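Local atomic coordinates of nitrate transport protein (Parabacteroides distasonis, PDB entry 3HN0), a protein that probably serves as the substrate-binding component of an ABC transporter, perhaps for nitrate or a related solute. Residues 114-117 with 122-125; 22-27 with 35-40; 28-33 with 196-201; 45-50 with 66-71. All coordinates share one frame; numbering follows the deposited sequence.

Interaction 1. Residues 114-117 with 122-125; sequences YYLG and DYPL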
loop_
_atom_site.group_PDB
_atom_site.type_symbol
_atom_site.label_atom_id
_atom_site.label_comp_id
_atom_site.label_asym_id
_atom_site.label_seq_id
_atom_site.Cartn_x
_atom_site.Cartn_y
_atom_site.Cartn_z
ATOM N N TYR A 114 -13.098 10.702 3.102
ATOM C CA TYR A 114 -11.701 10.789 3.485
ATOM C C TYR A 114 -10.802 11.204 2.315
ATOM O O TYR A 114 -9.888 12.059 2.440
ATOM C CB TYR A 114 -11.250 9.445 4.068
ATOM C CG TYR A 114 -9.760 9.384 4.272
ATOM C CD1 TYR A 114 -9.157 10.106 5.297
ATOM C CD2 TYR A 114 -8.925 8.593 3.435
ATOM C CE1 TYR A 114 -7.798 10.078 5.492
ATOM C CE2 TYR A 114 -7.535 8.571 3.633
ATOM C CZ TYR A 114 -6.988 9.321 4.672
ATOM O OH TYR A 114 -5.629 9.325 4.912
ATOM N N TYR A 115 -11.026 10.539 1.181
ATOM C CA TYR A 115 -10.272 10.811 -0.035
ATOM C C TYR A 115 -10.448 12.268 -0.485
ATOM O O TYR A 115 -9.483 12.923 -0.786
ATOM C CB TYR A 115 -10.714 9.859 -1.173
ATOM C CG TYR A 115 -10.063 10.197 -2.483
ATOM C CD1 TYR A 115 -8.783 9.759 -2.763
ATOM C CD2 TYR A 115 -10.717 10.981 -3.427
ATOM C CE1 TYR A 115 -8.157 10.101 -3.968
ATOM C CE2 TYR A 115 -10.083 11.312 -4.636
ATOM C CZ TYR A 115 -8.819 10.856 -4.873
ATOM O OH TYR A 115 -8.166 11.169 -6.034
ATOM N N LEU A 116 -11.665 12.756 -0.484
ATOM C CA LEU A 116 -11.921 14.127 -0.931
ATOM C C LEU A 116 -11.226 15.120 -0.005
ATOM O O LEU A 116 -10.587 16.061 -0.469
ATOM C CB LEU A 116 -13.405 14.396 -1.027
ATOM C CG LEU A 116 -14.185 13.615 -2.108
ATOM C CD1 LEU A 116 -15.702 13.906 -1.968
ATOM C CD2 LEU A 116 -13.701 13.900 -3.525
ATOM N N GLY A 117 -11.306 14.888 1.300
ATOM C CA GLY A 117 -10.576 15.743 2.259
ATOM C C GLY A 117 -9.068 15.730 2.075
ATOM O O GLY A 117 -8.408 16.779 2.041
ATOM N N ASP A 122 -13.797 19.027 -3.115
ATOM C CA ASP A 122 -14.987 19.100 -2.251
ATOM C C ASP A 122 -16.280 18.896 -3.024
ATOM O O ASP A 122 -17.269 19.586 -2.773
ATOM C CB ASP A 122 -15.022 20.426 -1.479
ATOM C CG ASP A 122 -14.119 20.422 -0.235
ATOM O OD1 ASP A 122 -13.763 19.344 0.275
ATOM O OD2 ASP A 122 -13.774 21.520 0.240
ATOM N N TYR A 123 -16.273 17.903 -3.916
ATOM C CA TYR A 123 -17.386 17.628 -4.791
ATOM C C TYR A 123 -18.641 17.413 -3.952
ATOM O O TYR A 123 -18.574 16.744 -2.912
ATOM C CB TYR A 123 -17.144 16.367 -5.622
ATOM C CG TYR A 123 -15.877 16.365 -6.430
ATOM C CD1 TYR A 123 -15.433 17.510 -7.090
ATOM C CD2 TYR A 123 -15.133 15.210 -6.555
ATOM C CE1 TYR A 123 -14.265 17.489 -7.840
ATOM C CE2 TYR A 123 -13.985 15.165 -7.300
ATOM C CZ TYR A 123 -13.545 16.311 -7.940
ATOM O OH TYR A 123 -12.392 16.264 -8.666
ATOM N N PRO A 124 -19.782 17.933 -4.423
ATOM C CA PRO A 124 -21.033 17.703 -3.696
ATOM C C PRO A 124 -21.389 16.223 -3.720
ATOM O O PRO A 124 -21.383 15.617 -4.787
ATOM C CB PRO A 124 -22.066 18.503 -4.492
ATOM C CG PRO A 124 -21.301 19.212 -5.601
ATOM C CD PRO A 124 -20.017 18.502 -5.761
ATOM N N LEU A 125 -21.673 15.650 -2.556
ATOM C CA LEU A 125 -22.029 14.230 -2.462
ATOM C C LEU A 125 -23.527 14.037 -2.665
ATOM O O LEU A 125 -24.324 14.775 -2.133
ATOM C CB LEU A 125 -21.563 13.650 -1.136
ATOM C CG LEU A 125 -20.046 13.747 -0.942
ATOM C CD1 LEU A 125 -19.644 13.301 0.474
ATOM C CD2 LEU A 125 -19.312 12.926 -2.006
#

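Interaction 2. Residues 22-27 with 35-40; sequences DWLENP and VQVKVV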
loop_
_atom_site.group_PDB
_atom_site.type_symbol
_atom_site.label_atom_id
_atom_site.label_comp_id
_atom_site.label_asym_id
_atom_site.label_seq_id
_atom_site.Cartn_x
_atom_site.Cartn_y
_atom_site.Cartn_z
ATOM N N ASP A 22 -12.405 -20.613 -6.337
ATOM C CA ASP A 22 -11.942 -21.959 -6.533
ATOM C C ASP A 22 -12.551 -22.917 -5.482
ATOM O O ASP A 22 -12.545 -24.101 -5.686
ATOM C CB ASP A 22 -10.440 -22.100 -6.530
ATOM C CG ASP A 22 -9.992 -23.467 -7.055
ATOM O OD1 ASP A 22 -10.380 -23.814 -8.182
ATOM O OD2 ASP A 22 -9.264 -24.193 -6.355
ATOM N N TRP A 23 -13.069 -22.389 -4.389
ATOM C CA TRP A 23 -13.761 -23.251 -3.403
ATOM C C TRP A 23 -15.154 -23.662 -3.853
ATOM O O TRP A 23 -15.710 -24.658 -3.383
ATOM C CB TRP A 23 -13.861 -22.554 -2.066
ATOM C CG TRP A 23 -12.543 -22.389 -1.289
ATOM C CD1 TRP A 23 -11.269 -22.616 -1.746
ATOM C CD2 TRP A 23 -12.410 -21.963 0.059
ATOM N NE1 TRP A 23 -10.349 -22.333 -0.742
ATOM C CE2 TRP A 23 -11.027 -21.934 0.368
ATOM C CE3 TRP A 23 -13.310 -21.547 1.030
ATOM C CZ2 TRP A 23 -10.561 -21.520 1.601
ATOM C CZ3 TRP A 23 -12.842 -21.161 2.246
ATOM C CH2 TRP A 23 -11.469 -21.163 2.523
ATOM N N LEU A 24 -15.736 -22.897 -4.770
ATOM C CA LEU A 24 -16.986 -23.312 -5.408
ATOM C C LEU A 24 -16.690 -24.338 -6.443
ATOM O O LEU A 24 -17.380 -25.359 -6.549
ATOM C CB LEU A 24 -17.702 -22.110 -6.057
ATOM C CG LEU A 24 -18.321 -21.150 -5.071
ATOM C CD1 LEU A 24 -18.764 -19.863 -5.784
ATOM C CD2 LEU A 24 -19.524 -21.833 -4.413
ATOM N N GLU A 25 -15.648 -24.082 -7.221
ATOM C CA GLU A 25 -15.241 -24.995 -8.272
ATOM C C GLU A 25 -14.804 -26.342 -7.702
ATOM O O GLU A 25 -15.231 -27.373 -8.189
ATOM C CB GLU A 25 -14.110 -24.373 -9.111
ATOM C CG GLU A 25 -13.643 -25.236 -10.316
ATOM C CD GLU A 25 -14.663 -25.324 -11.467
ATOM O OE1 GLU A 25 -15.633 -24.526 -11.521
ATOM O OE2 GLU A 25 -14.489 -26.212 -12.341
ATOM N N ASN A 26 -13.966 -26.305 -6.659
ATOM C CA ASN A 26 -13.262 -27.473 -6.102
ATOM C C ASN A 26 -13.222 -27.359 -4.580
ATOM O O ASN A 26 -12.196 -26.967 -4.009
ATOM C CB ASN A 26 -11.819 -27.501 -6.586
ATOM C CG ASN A 26 -11.709 -27.786 -8.078
ATOM O OD1 ASN A 26 -12.051 -28.873 -8.537
ATOM N ND2 ASN A 26 -11.233 -26.789 -8.844
ATOM N N PRO A 27 -14.342 -27.664 -3.935
ATOM C CA PRO A 27 -14.432 -27.445 -2.486
ATOM C C PRO A 27 -13.303 -28.169 -1.730
ATOM O O PRO A 27 -13.139 -29.381 -1.923
ATOM C CB PRO A 27 -15.754 -28.074 -2.115
ATOM C CG PRO A 27 -16.590 -28.020 -3.389
ATOM C CD PRO A 27 -15.607 -28.112 -4.530
ATOM N N VAL A 35 -15.684 -27.948 2.677
ATOM C CA VAL A 35 -15.878 -26.527 2.808
ATOM C C VAL A 35 -16.937 -26.130 1.797
ATOM O O VAL A 35 -16.830 -26.420 0.614
ATOM C CB VAL A 35 -14.517 -25.739 2.687
ATOM C CG1 VAL A 35 -14.746 -24.250 2.858
ATOM C CG2 VAL A 35 -13.500 -26.267 3.722
ATOM N N GLN A 36 -18.020 -25.521 2.281
ATOM C CA GLN A 36 -19.198 -25.240 1.479
ATOM C C GLN A 36 -19.438 -23.748 1.435
ATOM O O GLN A 36 -19.771 -23.183 2.471
ATOM C CB GLN A 36 -20.347 -25.914 2.169
ATOM C CG GLN A 36 -21.653 -25.966 1.476
ATOM C CD GLN A 36 -22.591 -26.942 2.208
ATOM O OE1 GLN A 36 -23.551 -26.535 2.839
ATOM N NE2 GLN A 36 -22.287 -28.232 2.118
ATOM N N VAL A 37 -19.178 -23.120 0.285
ATOM C CA VAL A 37 -19.350 -21.673 0.158
ATOM C C VAL A 37 -20.758 -21.334 -0.311
ATOM O O VAL A 37 -21.247 -21.895 -1.314
ATOM C CB VAL A 37 -18.348 -21.089 -0.874
ATOM C CG1 VAL A 37 -18.664 -19.600 -1.191
ATOM C CG2 VAL A 37 -16.960 -21.261 -0.359
ATOM N N LYS A 38 -21.388 -20.393 0.372
ATOM C CA LYS A 38 -22.708 -19.885 -0.020
ATOM C C LYS A 38 -22.647 -18.367 -0.047
ATOM O O LYS A 38 -22.095 -17.726 0.859
ATOM C CB LYS A 38 -23.750 -20.390 0.949
ATOM C CG LYS A 38 -24.051 -21.881 0.780
ATOM C CD LYS A 38 -25.346 -22.282 1.516
ATOM C CE LYS A 38 -25.553 -23.802 1.539
ATOM N NZ LYS A 38 -24.891 -24.509 0.400
ATOM N N VAL A 39 -23.181 -17.790 -1.111
ATOM C CA VAL A 39 -23.237 -16.347 -1.235
ATOM C C VAL A 39 -24.495 -15.856 -0.511
ATOM O O VAL A 39 -25.578 -16.426 -0.663
ATOM C CB VAL A 39 -23.188 -15.912 -2.712
ATOM C CG1 VAL A 39 -23.284 -14.371 -2.838
ATOM C CG2 VAL A 39 -21.919 -16.454 -3.403
ATOM N N VAL A 40 -24.351 -14.838 0.321
ATOM C CA VAL A 40 -25.501 -14.293 1.028
ATOM C C VAL A 40 -25.705 -12.865 0.556
ATOM O O VAL A 40 -24.768 -12.207 0.131
ATOM C CB VAL A 40 -25.354 -14.352 2.555
ATOM C CG1 VAL A 40 -25.318 -15.808 3.009
ATOM C CG2 VAL A 40 -24.120 -13.592 3.028
HETATM O O HOH W 1 -17.583 -24.832 -1.580
#

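Interaction 3. Residues 28-33 with 196-201; sequences PIIDNK and RIAFED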
loop_
_atom_site.group_PDB
_atom_site.type_symbol
_atom_site.label_atom_id
_atom_site.label_comp_id
_atom_site.label_asym_id
_atom_site.label_seq_id
_atom_site.Cartn_x
_atom_site.Cartn_y
_atom_site.Cartn_z
ATOM N N PRO A 28 -12.556 -27.446 -0.889
ATOM C CA PRO A 28 -11.496 -28.077 -0.095
ATOM C C PRO A 28 -12.081 -28.984 0.965
ATOM O O PRO A 28 -13.231 -28.808 1.366
ATOM C CB PRO A 28 -10.812 -26.909 0.596
ATOM C CG PRO A 28 -11.306 -25.705 -0.026
ATOM C CD PRO A 28 -12.518 -25.980 -0.790
ATOM N N ILE A 29 -11.313 -29.975 1.392
ATOM C CA ILE A 29 -11.741 -30.848 2.476
ATOM C C ILE A 29 -10.743 -30.644 3.600
ATOM O O ILE A 29 -9.532 -30.756 3.381
ATOM C CB ILE A 29 -11.747 -32.333 2.043
ATOM C CG1 ILE A 29 -12.792 -32.607 0.940
ATOM C CG2 ILE A 29 -12.003 -33.229 3.260
ATOM C CD1 ILE A 29 -12.496 -33.894 0.242
ATOM N N ILE A 30 -11.225 -30.262 4.763
ATOM C CA ILE A 30 -10.394 -30.050 5.937
ATOM C C ILE A 30 -10.914 -30.964 7.034
ATOM O O ILE A 30 -12.107 -30.891 7.382
ATOM C CB ILE A 30 -10.464 -28.555 6.394
ATOM C CG1 ILE A 30 -9.889 -27.685 5.252
ATOM C CG2 ILE A 30 -9.725 -28.362 7.747
ATOM C CD1 ILE A 30 -10.010 -26.187 5.497
ATOM N N ASP A 31 -10.049 -31.823 7.577
ATOM C CA ASP A 31 -10.426 -32.727 8.675
ATOM C C ASP A 31 -11.684 -33.506 8.325
ATOM O O ASP A 31 -12.566 -33.630 9.167
ATOM C CB ASP A 31 -10.611 -31.926 9.983
ATOM C CG ASP A 31 -10.669 -32.774 11.215
ATOM O OD1 ASP A 31 -10.055 -33.847 11.231
ATOM O OD2 ASP A 31 -11.322 -32.339 12.199
ATOM N N ASN A 32 -11.755 -33.998 7.081
ATOM C CA ASN A 32 -12.862 -34.822 6.558
ATOM C C ASN A 32 -14.174 -34.036 6.526
ATOM O O ASN A 32 -15.261 -34.638 6.594
ATOM C CB ASN A 32 -13.040 -36.065 7.428
ATOM C CG ASN A 32 -14.049 -37.047 6.857
ATOM O OD1 ASN A 32 -14.098 -37.284 5.654
ATOM N ND2 ASN A 32 -14.828 -37.652 7.742
ATOM N N LYS A 33 -14.071 -32.713 6.477
ATOM C CA LYS A 33 -15.217 -31.829 6.258
ATOM C C LYS A 33 -15.090 -31.062 4.981
ATOM O O LYS A 33 -14.085 -30.395 4.746
ATOM C CB LYS A 33 -15.374 -30.881 7.404
ATOM C CG LYS A 33 -15.680 -31.592 8.689
ATOM C CD LYS A 33 -15.564 -30.651 9.862
ATOM C CE LYS A 33 -15.699 -31.386 11.202
ATOM N NZ LYS A 33 -15.980 -30.428 12.271
ATOM N N ARG A 196 -8.149 -22.870 11.637
ATOM C CA ARG A 196 -7.805 -21.535 11.074
ATOM C C ARG A 196 -6.637 -21.601 10.095
ATOM O O ARG A 196 -6.708 -21.080 9.021
ATOM C CB ARG A 196 -7.466 -20.571 12.220
ATOM C CG ARG A 196 -7.072 -19.150 11.687
ATOM C CD ARG A 196 -7.020 -18.089 12.788
ATOM N NE ARG A 196 -6.092 -18.502 13.814
ATOM C CZ ARG A 196 -4.771 -18.351 13.783
ATOM N NH1 ARG A 196 -4.145 -17.677 12.821
ATOM N NH2 ARG A 196 -4.061 -18.889 14.771
ATOM N N ILE A 197 -5.503 -22.146 10.529
ATOM C CA ILE A 197 -4.358 -22.246 9.646
ATOM C C ILE A 197 -4.684 -23.064 8.378
ATOM O O ILE A 197 -4.298 -22.678 7.304
ATOM C CB ILE A 197 -3.120 -22.855 10.352
ATOM C CG1 ILE A 197 -2.682 -21.966 11.506
ATOM C CG2 ILE A 197 -1.989 -23.049 9.361
ATOM C CD1 ILE A 197 -2.220 -20.601 11.091
ATOM N N ALA A 198 -5.352 -24.208 8.529
ATOM C CA ALA A 198 -5.757 -25.003 7.336
ATOM C C ALA A 198 -6.613 -24.172 6.331
ATOM O O ALA A 198 -6.419 -24.217 5.121
ATOM C CB ALA A 198 -6.513 -26.259 7.773
ATOM N N PHE A 199 -7.586 -23.447 6.857
ATOM C CA PHE A 199 -8.454 -22.665 5.994
ATOM C C PHE A 199 -7.726 -21.470 5.389
ATOM O O PHE A 199 -7.956 -21.154 4.230
ATOM C CB PHE A 199 -9.890 -22.432 6.560
ATOM C CG PHE A 199 -10.091 -21.253 7.521
ATOM C CD1 PHE A 199 -9.902 -19.929 7.127
ATOM C CD2 PHE A 199 -10.636 -21.486 8.800
ATOM C CE1 PHE A 199 -10.191 -18.873 8.000
ATOM C CE2 PHE A 199 -10.892 -20.441 9.667
ATOM C CZ PHE A 199 -10.673 -19.118 9.262
ATOM N N GLU A 200 -6.833 -20.854 6.146
ATOM C CA GLU A 200 -5.986 -19.765 5.582
ATOM C C GLU A 200 -5.092 -20.315 4.490
ATOM O O GLU A 200 -4.940 -19.686 3.476
ATOM C CB GLU A 200 -5.146 -19.059 6.637
ATOM C CG GLU A 200 -5.964 -18.277 7.635
ATOM C CD GLU A 200 -5.103 -17.530 8.638
ATOM O OE1 GLU A 200 -4.157 -18.144 9.191
ATOM O OE2 GLU A 200 -5.383 -16.329 8.877
ATOM N N ASP A 201 -4.444 -21.450 4.699
ATOM C CA ASP A 201 -3.650 -22.053 3.650
ATOM C C ASP A 201 -4.482 -22.252 2.386
ATOM O O ASP A 201 -4.024 -21.939 1.284
ATOM C CB ASP A 201 -3.051 -23.401 4.063
ATOM C CG ASP A 201 -2.017 -23.326 5.188
ATOM O OD1 ASP A 201 -1.529 -22.243 5.513
ATOM O OD2 ASP A 201 -1.713 -24.424 5.737
#

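Interaction 4. Residues 45-50 with 66-71; sequences LAQALL and ANLYNK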
loop_
_atom_site.group_PDB
_atom_site.type_symbol
_atom_site.label_atom_id
_atom_site.label_comp_id
_atom_site.label_asym_id
_atom_site.label_seq_id
_atom_site.Cartn_x
_atom_site.Cartn_y
_atom_site.Cartn_z
ATOM N N LEU A 45 -28.010 -10.378 6.759
ATOM C CA LEU A 45 -28.241 -11.821 6.654
ATOM C C LEU A 45 -26.994 -12.581 7.090
ATOM O O LEU A 45 -27.091 -13.561 7.829
ATOM C CB LEU A 45 -28.661 -12.222 5.228
ATOM C CG LEU A 45 -30.030 -11.704 4.768
ATOM C CD1 LEU A 45 -30.246 -12.012 3.281
ATOM C CD2 LEU A 45 -31.150 -12.267 5.609
ATOM N N ALA A 46 -25.819 -12.112 6.664
ATOM C CA ALA A 46 -24.549 -12.700 7.121
ATOM C C ALA A 46 -24.386 -12.667 8.638
ATOM O O ALA A 46 -24.004 -13.665 9.251
ATOM C CB ALA A 46 -23.371 -11.982 6.432
ATOM N N GLN A 47 -24.726 -11.529 9.255
ATOM C CA GLN A 47 -24.685 -11.358 10.718
ATOM C C GLN A 47 -25.623 -12.282 11.426
ATOM O O GLN A 47 -25.259 -12.933 12.448
ATOM C CB GLN A 47 -25.002 -9.900 11.125
ATOM C CG GLN A 47 -23.903 -8.955 10.693
ATOM C CD GLN A 47 -24.057 -7.560 11.193
ATOM O OE1 GLN A 47 -23.105 -6.793 11.117
ATOM N NE2 GLN A 47 -25.242 -7.202 11.701
ATOM N N ALA A 48 -26.848 -12.381 10.893
ATOM C CA ALA A 48 -27.860 -13.293 11.453
ATOM C C ALA A 48 -27.365 -14.728 11.453
ATOM O O ALA A 48 -27.480 -15.447 12.469
ATOM C CB ALA A 48 -29.213 -13.179 10.677
ATOM N N LEU A 49 -26.735 -15.133 10.354
ATOM C CA LEU A 49 -26.181 -16.491 10.298
ATOM C C LEU A 49 -25.139 -16.746 11.353
ATOM O O LEU A 49 -25.078 -17.833 11.943
ATOM C CB LEU A 49 -25.586 -16.752 8.900
ATOM C CG LEU A 49 -26.577 -16.883 7.741
ATOM C CD1 LEU A 49 -25.780 -16.805 6.434
ATOM C CD2 LEU A 49 -27.448 -18.169 7.841
ATOM N N LEU A 50 -24.274 -15.760 11.588
ATOM C CA LEU A 50 -23.271 -15.879 12.619
ATOM C C LEU A 50 -23.894 -15.944 14.011
ATOM O O LEU A 50 -23.583 -16.833 14.800
ATOM C CB LEU A 50 -22.305 -14.701 12.589
ATOM C CG LEU A 50 -21.319 -14.671 11.426
ATOM C CD1 LEU A 50 -20.681 -13.303 11.296
ATOM C CD2 LEU A 50 -20.274 -15.744 11.678
ATOM N N ALA A 66 -16.004 -5.618 13.335
ATOM C CA ALA A 66 -15.670 -4.883 14.541
ATOM C C ALA A 66 -16.853 -4.671 15.471
ATOM O O ALA A 66 -16.740 -4.861 16.696
ATOM C CB ALA A 66 -15.023 -3.550 14.192
ATOM N N ASN A 67 -17.969 -4.239 14.906
ATOM C CA ASN A 67 -19.189 -3.998 15.660
ATOM C C ASN A 67 -19.682 -5.270 16.328
ATOM O O ASN A 67 -19.903 -5.310 17.526
ATOM C CB ASN A 67 -20.277 -3.448 14.732
ATOM C CG ASN A 67 -21.497 -3.000 15.515
ATOM O OD1 ASN A 67 -21.372 -2.285 16.493
ATOM N ND2 ASN A 67 -22.669 -3.443 15.103
ATOM N N LEU A 68 -19.804 -6.354 15.575
ATOM C CA LEU A 68 -20.207 -7.628 16.171
ATOM C C LEU A 68 -19.294 -8.066 17.325
ATOM O O LEU A 68 -19.773 -8.507 18.385
ATOM C CB LEU A 68 -20.219 -8.735 15.117
ATOM C CG LEU A 68 -21.286 -8.642 14.037
ATOM C CD1 LEU A 68 -21.069 -9.823 13.033
ATOM C CD2 LEU A 68 -22.637 -8.673 14.635
ATOM N N TYR A 69 -17.987 -7.955 17.123
ATOM C CA TYR A 69 -17.038 -8.271 18.169
ATOM C C TYR A 69 -17.252 -7.377 19.407
ATOM O O TYR A 69 -17.288 -7.889 20.560
ATOM C CB TYR A 69 -15.588 -8.196 17.675
ATOM C CG TYR A 69 -14.604 -8.484 18.785
ATOM C CD1 TYR A 69 -14.241 -9.793 19.063
ATOM C CD2 TYR A 69 -14.052 -7.453 19.570
ATOM C CE1 TYR A 69 -13.384 -10.093 20.116
ATOM C CE2 TYR A 69 -13.168 -7.734 20.629
ATOM C CZ TYR A 69 -12.842 -9.062 20.901
ATOM O OH TYR A 69 -12.004 -9.413 21.932
ATOM N N ASN A 70 -17.384 -6.069 19.197
ATOM C CA ASN A 70 -17.584 -5.131 20.298
ATOM C C ASN A 70 -18.894 -5.380 21.067
ATOM O O ASN A 70 -18.995 -5.083 22.263
ATOM C CB ASN A 70 -17.497 -3.680 19.798
ATOM C CG ASN A 70 -16.084 -3.253 19.593
ATOM O OD1 ASN A 70 -15.197 -3.830 20.189
ATOM N ND2 ASN A 70 -15.851 -2.243 18.753
ATOM N N LYS A 71 -19.874 -5.915 20.363
ATOM C CA LYS A 71 -21.185 -6.207 20.941
ATOM C C LYS A 71 -21.264 -7.547 21.658
ATOM O O LYS A 71 -22.267 -7.835 22.281
ATOM C CB LYS A 71 -22.259 -6.069 19.863
ATOM C CG LYS A 71 -22.432 -4.580 19.542
ATOM C CD LYS A 71 -23.632 -4.151 18.767
ATOM C CE LYS A 71 -23.946 -2.639 19.055
ATOM N NZ LYS A 71 -22.774 -1.639 18.886
HETATM O O HOH W 2 -22.589 -4.691 12.472
#

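Interaction 1. Residues 114-117 with 122-125
Leu116, on helix 107-119, faces Tyr123 and Leu125 of the chain that returns beside it, and the two backbones come nearest where the CA atoms of Leu116 and Asp122 stand 6.0 Å apart. The whole contact is fed from the helix side by one forked side chain. Its first torsion lays CG beside the backbone N and opposite the carbonyl carbon (chi1 -67°), bringing it outward from the helix, and the second (chi2 174°) parts the two methyls toward separate partners. CD2 goes to the aromatic ring, approaching it at a slant, with 3.6 Å between Leu116 CD2 and Tyr123 CD2; the two side chains run roughly perpendicular here. CD1 takes the other direction, and Leu116 CD1 lies 3.7 Å from Leu125 CD2 as the two leucines slide past each other in opposite senses. Leu99 of strand 99-100 touches all three side chains and completes the cluster, while Arg146 makes a cation-pi contact with the ring of Tyr123. Cutting Leu116 back to an alanine is likely to open a gap between helix and returning chain, leaving the Tyr123 ring and the CD2 methyl of Leu125 without the helix-side group that touches both. The surroundings are those of a beta-alpha-beta crossover: strand 99-100, helix 107-119 and strand 125-126, with the two strands parallel. Across the interface the bonding is wholly apolar, and the backbone N of Tyr123 is buried without any hydrogen-bond partner in the model. Close fit and exclusion of water therefore probably supply most of what this contact contributes.

Interaction 2. Residues 22-27 with 35-40
Val37, Val35 and Trp23 bury the most surface in this contact, and they illustrate how a short helix can be seated on a strand by one indole and two branched side chains. Val37 stands at the junction. Its CG2 methyl lies near the plane of the Trp23 ring, at the edge, and sits 3.8 Å from Trp23 CB. At the branch point itself, Val37 CB lies 3.8 Å from Leu24 CD2, with CG1 close by, so that consecutive helix residues straddle the one valine. Two residues back along the strand, Val35 presents CG1 to the six-membered ring of the indole, with 3.6 Å between Val35 CG1 and Trp23 CE3. That methyl is anti to the valine's own backbone N (chi1 -179°), which directs it toward the tryptophan. Trp23 is further enclosed by Phe20, which meets it edge-to-face, and by Leu203 and Ser206 of helix 196-212. The polar backbone between helix and strand is joined by a single water: it donates to Trp23 O at 2.6 Å and to Val35 O at 2.8 Å, and accepts from Val37 N at 3.0 Å. One molecule thus satisfies two carbonyls and an amide that do not meet directly. Where the helix ends, Asn26 ND2 donates to Asp22 OD1 at 3.2 Å, and the same carboxylate oxygen forms a salt bridge with Lys209. Helix 21-25 lies on a beta-alpha-beta crossover between strand 6-12 and its parallel neighbour 33-40, with the short strand 29-30 inserted as a hairpin before 33-40, in an alpha/beta lobe like those of periplasmic binding proteins.

Interaction 3. Residues 28-33 with 196-201
Ile30 alone carries the 28-33 side of this contact, reaching Ala198 and Phe199 on the first turns of helix 196-212. The tight part is small and entirely hydrocarbon, and it rests mainly on Ala198. With CG2 anti to the backbone N and CG1 beside it (chi1 -63°), the two branches of Ile30 part toward successive helix residues. Ile30 CG2 rests 3.8 Å from Ala198 CB, a methyl-to-methyl meeting that the small alanine allows at close range. The extended branch goes farther along, and in the conformer given for Phe199, one of two, Ile30 CD1 comes within 3.9 Å of Phe199 CA. Tyr195, Ile7 and Val35 also touch Ile30, which explains why it is buried although its neighbours are not.

The loose side begins one residue later. Asp31 and Asn32 are exposed, lie beyond touching distance of residues 196-201, and turn the chain round with positive phi values, 52° at Asp31. Asp31 OD2 is nevertheless hydrogen-bonded to the hydroxyl of Tyr195, just ahead of the helix, which gives the turn a polar anchor. The reversal is closed by reciprocal backbone bonds: Ile30 N to Lys33 O at 2.9 Å and Lys33 N to Ile30 O at 2.8 Å. This is a two-residue beta hairpin with a type I' turn, joining strand 29-30, at the margin of the large mixed sheet, to strand 33-40.

Interaction 4. Residues 45-50 with 66-71
Gln47 is the first residue of 45-50 to meet Leu68 of the neighbouring helix, one position after Ala46 has turned to Val40 of strand 33-40. Its chain runs extended beyond CG and lies obliquely against the leucine. Gln47 CG approaches Leu68 CD1 at 3.8 Å, and farther out Gln47 CD lies 3.9 Å from Leu68 CD2, so the aliphatic stem and the flat amide both rest on the isobutyl group. The amide oxygen has polar work as well: Gln47 OE1 accepts a hydrogen bond from Asn64 ND2 and another from a water at 2.6 Å. That water in turn accepts from Asn67 ND2 at 2.9 Å, which links the two helices through solvent. Lys71 NZ donates to Asn67 OD1 at 2.8 Å, tilted only 16° from the carbonyl plane, so both ends of the Asn67 amide are engaged. With an alanine here instead of Gln47, Asn64 and the bridging water would probably lose their acceptor, and one flank of Leu68 its cover. Both helices belong to the alpha/beta layering of the lobe: helix 43-51 links the parallel strands 33-40 and 57-61, between which strand 6-12 is inserted, and helix 62-70 follows directly. Leu49 then faces Val40, Glu54 and Thr55 rather than helix 62-70. Leu50, one turn beyond Ala46, brings the second apolar contact. Its side chain stands about perpendicular to that of Leu68, with Leu50 CD1 at 3.9 Å from Leu68 CD1, and it also touches Ala58 of strand 57-61.

Overall arrangement
Interactions 2, 3 and 4 gather round the large mixed sheet, whereas interaction 1 belongs to the region of the two smaller sheets. Interactions 2 and 3, with centres 13 Å apart, touch directly: Val35 N lies 2.9 Å from Pro28 O, a probable hydrogen bond between neighbouring strands, and Trp23 packs on Pro28. Interaction 4, about 21 Å from interaction 2 between centres, joins it where Val40 meets Ala46 and Leu49. Interaction 1 stands about 30 Å from interaction 4 and 43 Å from interaction 3, centre to centre. Such a division is consistent with the two-lobed binding proteins, whose ligand is held in the cleft between lobes.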